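Local atomic coordinates of putative methyl-accepting chemotaxis signal transduction protein (Campylobacter jejuni subsp. jejuni serotype O:2, PDB entry 4XMR), a protein that acts as a chemoreceptor whose tandem PAS sensory domain binds isoleucine and probably relays the signal across the membrane to steer chemotaxis. Residues A189-K192 and E193-N196; S198-H201 and S202-L205; P51-S54 and L55-E58. One frame throughout, in Å; residues are numbered along the deposited sequence. Where two conformers were deposited one is given.

Interaction 1 of 3, residues A189-K192 and E193-N196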
ATOM      1  N   ALA B 189     -12.543  10.803  -4.266  1.00 15.29           N
ATOM      2  CA  ALA B 189     -12.881  11.716  -3.172  1.00 15.48           C
ATOM      3  C   ALA B 189     -13.154  10.983  -1.862  1.00 14.71           C
ATOM      4  O   ALA B 189     -13.710   9.886  -1.862  1.00 17.53           O
ATOM      5  CB  ALA B 189     -14.085  12.578  -3.559  1.00 16.44           C
ATOM      6  N   THR B 190     -12.764  11.596  -0.750  1.00 17.45           N
ATOM      7  CA  THR B 190     -13.082  11.086   0.581  1.00 17.42           C
ATOM      8  C   THR B 190     -14.582  11.149   0.825  1.00 18.68           C
ATOM      9  O   THR B 190     -15.198  10.199   1.325  1.00 21.31           O
ATOM     10  CB  THR B 190     -12.370  11.908   1.641  1.00 20.43           C
ATOM     11  OG1 THR B 190     -10.960  11.818   1.412  1.00 23.96           O
ATOM     12  CG2 THR B 190     -12.694  11.394   3.034  1.00 22.21           C
ATOM     13  N   ASN B 191     -15.165  12.285   0.475  1.00 18.19           N
ATOM     14  CA  ASN B 191     -16.608  12.437   0.494  1.00 19.97           C
ATOM     15  C   ASN B 191     -17.112  12.012  -0.877  1.00 20.89           C
ATOM     16  O   ASN B 191     -16.984  12.755  -1.844  1.00 20.24           O
ATOM     17  CB  ASN B 191     -16.965  13.894   0.793  1.00 22.38           C
ATOM     18  CG  ASN B 191     -18.455  14.178   0.699  1.00 27.51           C
ATOM     19  OD1 ASN B 191     -19.272  13.273   0.514  1.00 25.86           O
ATOM     20  ND2 ASN B 191     -18.817  15.450   0.841  1.00 29.26           N
ATOM     21  N   LYS B 192     -17.664  10.803  -0.960  1.00 21.92           N
ATOM     22  CA  LYS B 192     -18.043  10.237  -2.252  1.00 24.94           C
ATOM     23  C   LYS B 192     -19.135  11.029  -2.966  1.00 25.46           C
ATOM     24  O   LYS B 192     -19.378  10.817  -4.150  1.00 27.18           O
ATOM     25  CB  LYS B 192     -18.382   8.743  -2.139  1.00 31.38           C
ATOM     26  CG  LYS B 192     -17.136   7.879  -1.929  1.00 35.08           C
ATOM     27  CD  LYS B 192     -17.424   6.379  -1.889  1.00 40.08           C
ATOM     28  CE  LYS B 192     -16.166   5.602  -1.494  1.00 46.88           C
ATOM     29  NZ  LYS B 192     -16.350   4.122  -1.457  1.00 53.11           N
ATOM     30  N   GLU B 193     -19.775  11.957  -2.257  1.00 23.61           N
ATOM     31  CA  GLU B 193     -20.719  12.872  -2.894  1.00 27.47           C
ATOM     32  C   GLU B 193     -20.051  13.804  -3.911  1.00 25.00           C
ATOM     33  O   GLU B 193     -20.688  14.247  -4.870  1.00 26.67           O
ATOM     34  CB  GLU B 193     -21.481  13.693  -1.850  1.00 27.98           C
ATOM     35  CG  GLU B 193     -22.504  12.897  -1.054  1.00 39.66           C
ATOM     36  CD  GLU B 193     -23.626  13.766  -0.502  1.00 51.96           C
ATOM     37  OE1 GLU B 193     -23.422  14.990  -0.345  1.00 51.70           O
ATOM     38  OE2 GLU B 193     -24.721  13.228  -0.235  1.00 60.93           O
ATOM     39  N   LEU B 194     -18.774  14.108  -3.700  1.00 23.46           N
ATOM     40  CA  LEU B 194     -18.031  14.965  -4.624  1.00 21.49           C
ATOM     41  C   LEU B 194     -17.879  14.332  -6.003  1.00 23.19           C
ATOM     42  O   LEU B 194     -17.519  15.013  -6.959  1.00 25.01           O
ATOM     43  CB  LEU B 194     -16.647  15.306  -4.062  1.00 21.42           C
ATOM     44  CG  LEU B 194     -16.622  16.207  -2.831  1.00 22.05           C
ATOM     45  CD1 LEU B 194     -15.188  16.633  -2.539  1.00 21.84           C
ATOM     46  CD2 LEU B 194     -17.532  17.425  -2.998  1.00 27.19           C
ATOM     47  N   LEU B 195     -18.155  13.033  -6.103  1.00 20.51           N
ATOM     48  CA  LEU B 195     -18.010  12.328  -7.371  1.00 20.70           C
ATOM     49  C   LEU B 195     -19.198  12.541  -8.297  1.00 21.69           C
ATOM     50  O   LEU B 195     -19.115  12.296  -9.502  1.00 22.17           O
ATOM     51  CB  LEU B 195     -17.808  10.835  -7.132  1.00 21.84           C
ATOM     52  CG  LEU B 195     -16.518  10.466  -6.393  1.00 22.41           C
ATOM     53  CD1 LEU B 195     -16.450   8.964  -6.172  1.00 23.48           C
ATOM     54  CD2 LEU B 195     -15.293  10.952  -7.149  1.00 24.50           C
ATOM     55  N   ASN B 196     -20.310  12.984  -7.729  1.00 21.85           N
ATOM     56  CA  ASN B 196     -21.510  13.194  -8.518  1.00 22.88           C
ATOM     57  C   ASN B 196     -21.296  14.310  -9.537  1.00 21.37           C
ATOM     58  O   ASN B 196     -20.785  15.373  -9.197  1.00 22.53           O
ATOM     59  CB  ASN B 196     -22.700  13.509  -7.614  1.00 23.56           C
ATOM     60  CG  ASN B 196     -24.025  13.320  -8.319  1.00 29.74           C
ATOM     61  OD1 ASN B 196     -24.419  14.137  -9.155  1.00 32.41           O
ATOM     62  ND2 ASN B 196     -24.727  12.241  -7.983  1.00 31.96           N
TER
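Asn191 reaches forward along the chain with its side-chain amide to the backbone N-H of Glu193, an Asx turn that opens a short 3-10 turn in the loop between strand 186-189 and helix 202-211. With CG anti to the backbone N (chi1 174°), Asn191 brings OD1 to 3.1 Å from Glu193 N, and the N-H meets the amide oxygen from above the amide plane, 55° out of it. The backbone of Asn191 closes a second ring: its O accepts from Leu194 N at 2.9 Å, giving a type I turn with Lys192 and Glu193 at the corners. One turn step later Leu195 N donates to Lys192 O at 3.2 Å.

The tightly packed part is apolar. The methyl of buried Ala189, at the end of an outer strand of the five-stranded sheet, rests on Leu194 CB at 3.8 Å and, less closely, on Leu195 CD2 at 4.1 Å. Leu194 and Ala189 both continue onto Phe178 of strand 177-180, while Leu195 reaches Gln167 of helix 163-171. The turn is thereby laid against the second, five-stranded sheet and the helix that precedes it.

The extended chain of Lys192, though exposed, touches Gln167, Asn168 and Ala171 of helix 163-171. The solvent side belongs to Glu193, which leads its carboxylate away from the turn; this group lies 24° from the plane of the Asn191 amide, and the end of the Asn191 side chain meets the base of Glu193, OD1 lying 3.3 Å from Glu193 CB.

Interaction 2 of 3, residues S198-H201 and S202-L205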
ATOM      1  N   SER B 198     -23.094  16.468 -10.783  1.00 22.15           N
ATOM      2  CA  SER B 198     -23.777  17.735 -10.527  1.00 25.51           C
ATOM      3  C   SER B 198     -22.975  18.707  -9.647  1.00 24.19           C
ATOM      4  O   SER B 198     -23.345  19.875  -9.512  1.00 29.52           O
ATOM      5  CB  SER B 198     -25.155  17.486  -9.914  1.00 26.82           C
ATOM      6  OG  SER B 198     -25.957  16.691 -10.781  1.00 34.20           O
ATOM      7  N   ILE B 199     -21.881  18.229  -9.060  1.00 22.52           N
ATOM      8  CA  ILE B 199     -21.019  19.070  -8.239  1.00 22.70           C
ATOM      9  C   ILE B 199     -20.153  19.954  -9.128  1.00 22.07           C
ATOM     10  O   ILE B 199     -19.494  19.467 -10.050  1.00 23.18           O
ATOM     11  CB  ILE B 199     -20.095  18.226  -7.326  1.00 22.59           C
ATOM     12  CG1 ILE B 199     -20.916  17.293  -6.437  1.00 27.71           C
ATOM     13  CG2 ILE B 199     -19.198  19.129  -6.481  1.00 24.68           C
ATOM     14  CD1 ILE B 199     -21.799  18.014  -5.446  1.00 31.42           C
ATOM     15  N   ASP B 200     -20.157  21.254  -8.841  1.00 22.79           N
ATOM     16  CA  ASP B 200     -19.378  22.221  -9.611  1.00 22.43           C
ATOM     17  C   ASP B 200     -17.970  22.383  -9.048  1.00 21.41           C
ATOM     18  O   ASP B 200     -17.778  22.983  -7.988  1.00 24.22           O
ATOM     19  CB  ASP B 200     -20.100  23.568  -9.633  1.00 26.26           C
ATOM     20  CG  ASP B 200     -19.390  24.603 -10.478  1.00 28.74           C
ATOM     21  OD1 ASP B 200     -18.493  24.235 -11.264  1.00 28.98           O
ATOM     22  OD2 ASP B 200     -19.747  25.798 -10.369  1.00 37.63           O
ATOM     23  N   HIS B 201     -16.985  21.857  -9.771  1.00 19.91           N
ATOM     24  CA  HIS B 201     -15.598  21.943  -9.332  1.00 18.73           C
ATOM     25  C   HIS B 201     -14.821  23.115  -9.923  1.00 19.05           C
ATOM     26  O   HIS B 201     -13.644  23.282  -9.630  1.00 19.94           O
ATOM     27  CB  HIS B 201     -14.876  20.631  -9.621  1.00 20.37           C
ATOM     28  CG  HIS B 201     -15.391  19.479  -8.818  1.00 24.88           C
ATOM     29  ND1 HIS B 201     -15.158  19.360  -7.465  1.00 24.35           N
ATOM     30  CD2 HIS B 201     -16.129  18.403  -9.174  1.00 24.42           C
ATOM     31  CE1 HIS B 201     -15.729  18.253  -7.021  1.00 30.24           C
ATOM     32  NE2 HIS B 201     -16.326  17.655  -8.036  1.00 26.43           N
ATOM     33  N   SER B 202     -15.486  23.915 -10.751  0.61 18.78           N
ATOM     34  CA  SER B 202     -14.857  25.096 -11.337  0.61 21.31           C
ATOM     35  C   SER B 202     -14.255  26.064 -10.300  0.61 17.65           C
ATOM     36  O   SER B 202     -13.113  26.502 -10.464  0.61 18.73           O
ATOM     37  CB  SER B 202     -15.824  25.825 -12.280  0.61 25.63           C
ATOM     38  OG  SER B 202     -16.157  25.015 -13.395  0.61 30.80           O
ATOM     39  N   PRO B 203     -15.003  26.396  -9.229  1.00 17.75           N
ATOM     40  CA  PRO B 203     -14.408  27.341  -8.277  1.00 16.85           C
ATOM     41  C   PRO B 203     -13.072  26.883  -7.677  1.00 15.05           C
ATOM     42  O   PRO B 203     -12.140  27.682  -7.607  1.00 17.56           O
ATOM     43  CB  PRO B 203     -15.484  27.467  -7.198  1.00 19.25           C
ATOM     44  CG  PRO B 203     -16.754  27.219  -7.930  1.00 20.91           C
ATOM     45  CD  PRO B 203     -16.412  26.113  -8.880  1.00 19.48           C
ATOM     46  N   VAL B 204     -12.960  25.620  -7.279  1.00 14.35           N
ATOM     47  CA  VAL B 204     -11.701  25.170  -6.691  1.00 14.25           C
ATOM     48  C   VAL B 204     -10.581  25.135  -7.734  1.00 13.90           C
ATOM     49  O   VAL B 204      -9.454  25.556  -7.460  1.00 15.54           O
ATOM     50  CB  VAL B 204     -11.836  23.834  -5.914  1.00 16.67           C
ATOM     51  CG1 VAL B 204     -12.061  22.670  -6.852  1.00 19.19           C
ATOM     52  CG2 VAL B 204     -10.604  23.613  -5.032  1.00 18.68           C
ATOM     53  N   LEU B 205     -10.894  24.675  -8.942  1.00 15.07           N
ATOM     54  CA  LEU B 205      -9.893  24.577  -9.993  1.00 15.97           C
ATOM     55  C   LEU B 205      -9.397  25.950 -10.440  1.00 15.54           C
ATOM     56  O   LEU B 205      -8.201  26.136 -10.665  1.00 17.55           O
ATOM     57  CB  LEU B 205     -10.445  23.786 -11.184  1.00 17.75           C
ATOM     58  CG  LEU B 205     -10.679  22.296 -10.958  1.00 19.19           C
ATOM     59  CD1 LEU B 205     -11.470  21.690 -12.103  1.00 22.95           C
ATOM     60  CD2 LEU B 205      -9.341  21.606 -10.808  1.00 21.78           C
TER
HETATM   61  O   HOH W   1     -15.416  24.012  -6.571  1.00 21.28           O
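Asp200 reaches past His201 to accept the backbone N-H of Ser202, an Asx turn that caps the start of helix 202-211 in the second, five-stranded PAS-type domain. The chain enters this cap through Ile199, which does not touch the helix but supports the residue that does: its CG2 methyl sits 3.5 Å above one face of the His201 ring, offset toward the rim.

Asp200 comes next. Its CG stands anti to the backbone N (chi1 -177°), which swings the carboxylate forward along the chain and sets OD1 3.1 Å from Ser202 N. The N-H meets the oxygen from above the carboxylate plane, not within it. The other oxygen, OD2, lies off the CD-CG edge of the Pro203 ring, 3.7 Å from CD, with the two side chains crossing at about a right angle. Pro203 has no N-H to offer the cap, and its ring packs on Tyr219 and Leu221 of strand 217-221. The main-chain O of Asp200 takes part as well, since a water donates to it at 2.9 Å and accepts from Val204 N at 3.0 Å, bridging the loop to the first turn of the helix.

His201 ends the loop. Its ring meets Phe180 edge-to-face and gives NE2 to the carbonyl of Leu194, so that an aromatic contact and a hydrogen bond join the loop to strand 177-180 and to the preceding 3-10 turn. Its carbonyl begins the regular helical bonding: Leu205 N donates to His201 O at 3.2 Å, nearly along the C=O axis, while Val204 CG1 lies 3.3 Å from the same oxygen.

Interaction 3 of 3, residues P51-S54 and L55-E58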
ATOM      1  N   PRO B  51      13.662 -19.061 -21.572  1.00 15.83           N
ATOM      2  CA  PRO B  51      14.581 -19.159 -22.711  1.00 18.16           C
ATOM      3  C   PRO B  51      13.964 -18.613 -23.999  1.00 17.87           C
ATOM      4  O   PRO B  51      12.742 -18.662 -24.162  1.00 18.48           O
ATOM      5  CB  PRO B  51      14.865 -20.661 -22.823  1.00 21.93           C
ATOM      6  CG  PRO B  51      13.809 -21.340 -22.034  1.00 22.63           C
ATOM      7  CD  PRO B  51      13.314 -20.368 -20.997  1.00 19.99           C
ATOM      8  N   TYR B  52      14.807 -18.089 -24.887  1.00 18.85           N
ATOM      9  CA  TYR B  52      14.355 -17.458 -26.129  1.00 18.38           C
ATOM     10  C   TYR B  52      13.394 -18.375 -26.902  1.00 23.20           C
ATOM     11  O   TYR B  52      12.353 -17.927 -27.395  1.00 21.64           O
ATOM     12  CB  TYR B  52      15.580 -17.042 -26.967  1.00 22.54           C
ATOM     13  CG  TYR B  52      15.301 -16.264 -28.249  1.00 22.07           C
ATOM     14  CD1 TYR B  52      15.116 -16.924 -29.450  1.00 20.81           C
ATOM     15  CD2 TYR B  52      15.264 -14.873 -28.256  1.00 27.70           C
ATOM     16  CE1 TYR B  52      14.868 -16.234 -30.620  1.00 20.01           C
ATOM     17  CE2 TYR B  52      15.021 -14.164 -29.428  1.00 28.60           C
ATOM     18  CZ  TYR B  52      14.827 -14.859 -30.609  1.00 24.50           C
ATOM     19  OH  TYR B  52      14.583 -14.182 -31.782  1.00 31.36           O
ATOM     20  N   GLN B  53      13.720 -19.664 -26.954  1.00 23.51           N
ATOM     21  CA  GLN B  53      12.891 -20.642 -27.658  1.00 27.36           C
ATOM     22  C   GLN B  53      11.473 -20.760 -27.080  1.00 24.66           C
ATOM     23  O   GLN B  53      10.528 -21.112 -27.792  1.00 28.25           O
ATOM     24  CB  GLN B  53      13.580 -22.015 -27.673  1.00 33.60           C
ATOM     25  CG  GLN B  53      12.823 -23.098 -28.434  1.00 47.64           C
ATOM     26  CD  GLN B  53      12.679 -22.793 -29.915  1.00 77.16           C
ATOM     27  OE1 GLN B  53      13.668 -22.589 -30.621  1.00 82.59           O
ATOM     28  NE2 GLN B  53      11.440 -22.767 -30.394  1.00 65.66           N
ATOM     29  N   SER B  54      11.325 -20.464 -25.795  1.00 22.00           N
ATOM     30  CA  SER B  54      10.025 -20.550 -25.138  1.00 21.94           C
ATOM     31  C   SER B  54       9.158 -19.327 -25.432  1.00 20.12           C
ATOM     32  O   SER B  54       7.972 -19.308 -25.092  1.00 20.96           O
ATOM     33  CB  SER B  54      10.197 -20.719 -23.627  1.00 22.60           C
ATOM     34  OG  SER B  54      10.787 -21.974 -23.305  1.00 25.60           O
ATOM     35  N   LEU B  55       9.748 -18.322 -26.077  1.00 19.30           N
ATOM     36  CA  LEU B  55       9.085 -17.036 -26.287  1.00 18.00           C
ATOM     37  C   LEU B  55       8.753 -16.735 -27.747  1.00 22.96           C
ATOM     38  O   LEU B  55       8.232 -15.661 -28.045  1.00 24.03           O
ATOM     39  CB  LEU B  55       9.954 -15.902 -25.732  1.00 16.96           C
ATOM     40  CG  LEU B  55      10.145 -15.905 -24.214  1.00 15.78           C
ATOM     41  CD1 LEU B  55      11.187 -14.878 -23.806  1.00 17.33           C
ATOM     42  CD2 LEU B  55       8.834 -15.639 -23.489  1.00 17.66           C
ATOM     43  N   ILE B  56       9.033 -17.674 -28.647  1.00 24.80           N
ATOM     44  CA  ILE B  56       8.938 -17.375 -30.083  1.00 27.52           C
ATOM     45  C   ILE B  56       7.919 -18.166 -30.915  1.00 30.06           C
ATOM     46  O   ILE B  56       7.833 -17.968 -32.127  1.00 31.41           O
ATOM     47  CB  ILE B  56      10.319 -17.428 -30.783  1.00 31.20           C
ATOM     48  CG1 ILE B  56      11.033 -18.746 -30.480  1.00 32.07           C
ATOM     49  CG2 ILE B  56      11.171 -16.249 -30.355  1.00 33.93           C
ATOM     50  CD1 ILE B  56      12.358 -18.905 -31.209  1.00 37.32           C
ATOM     51  N   THR B  57       7.161 -19.059 -30.287  1.00 26.28           N
ATOM     52  CA  THR B  57       5.989 -19.638 -30.949  1.00 25.35           C
ATOM     53  C   THR B  57       4.764 -19.410 -30.069  1.00 23.56           C
ATOM     54  O   THR B  57       4.889 -19.290 -28.852  1.00 23.05           O
ATOM     55  CB  THR B  57       6.127 -21.151 -31.232  1.00 28.40           C
ATOM     56  OG1 THR B  57       6.150 -21.882 -30.000  1.00 29.88           O
ATOM     57  CG2 THR B  57       7.392 -21.442 -32.029  1.00 33.63           C
ATOM     58  N   GLU B  58       3.586 -19.352 -30.680  1.00 24.20           N
ATOM     59  CA  GLU B  58       2.359 -19.131 -29.923  1.00 23.86           C
ATOM     60  C   GLU B  58       2.113 -20.241 -28.903  1.00 21.97           C
ATOM     61  O   GLU B  58       1.734 -19.968 -27.763  1.00 20.09           O
ATOM     62  CB  GLU B  58       1.159 -18.955 -30.855  1.00 25.27           C
ATOM     63  CG  GLU B  58       1.198 -17.657 -31.645  1.00 27.46           C
ATOM     64  CD  GLU B  58      -0.031 -17.458 -32.512  1.00 30.05           C
ATOM     65  OE1 GLU B  58      -0.956 -18.291 -32.433  1.00 31.28           O
ATOM     66  OE2 GLU B  58      -0.063 -16.467 -33.268  1.00 35.72           O
TER
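Ile56 lays its CG2 methyl over one face of the Tyr52 ring, a CH-pi contact bridging a tight turn in the loop between helices 9-48 and 58-76. The methyl is 4.1 Å from the ring centroid, 25° off the normal, and nearest to CE1 at 3.7 Å. The CD1 methyl of Ile56 lies beside the CD1-CE1 bond of the ring, also 3.7 Å from CE1, and is 4.0 Å from OE1 of Gln53.

With CG1 set between the backbone N and the carbonyl carbon (chi1 52°), Ile56 turns this branch back over the turn, 3.5 Å from Tyr52 O. That oxygen accepts from Leu55 N at 2.9 Å, closing a type I turn with Gln53 and Ser54 at its corners; a preceding turn is closed by Ser54 N and Pro51 O.

Farther out, buried Leu55 packs on Val65 of helix 58-76 and Ile154 of strand 152-162, while Tyr52 touches Lys149 and Lys152. The turn is tied to the next helix through Gln53 O, which accepts a hydrogen bond from Asn60 ND2, and through the N-cap residue Thr57, whose OG1 accepts from Asn60 N.

How the interactions relate
Interactions 1 and 2 are successive parts of one loop, their centres 12 Å apart: the 3-10 turn of 189-196 leads to the cap of helix 202-211, and the two touch where His201 NE2 lies 3.1 Å from Leu194 O and Ile199 CG1 packs 3.4 Å from Glu193 O. Both belong to the five-stranded domain. Interaction 3 lies on the opposite side of the chain's centre, its centre 48 Å from that of interaction 1 and 52 Å from that of interaction 2, beside the six-stranded domain. That domain holds the isoleucine pocket, whose residues include Tyr82, Asp133 and Asp160; no residue of the three contacts lines it.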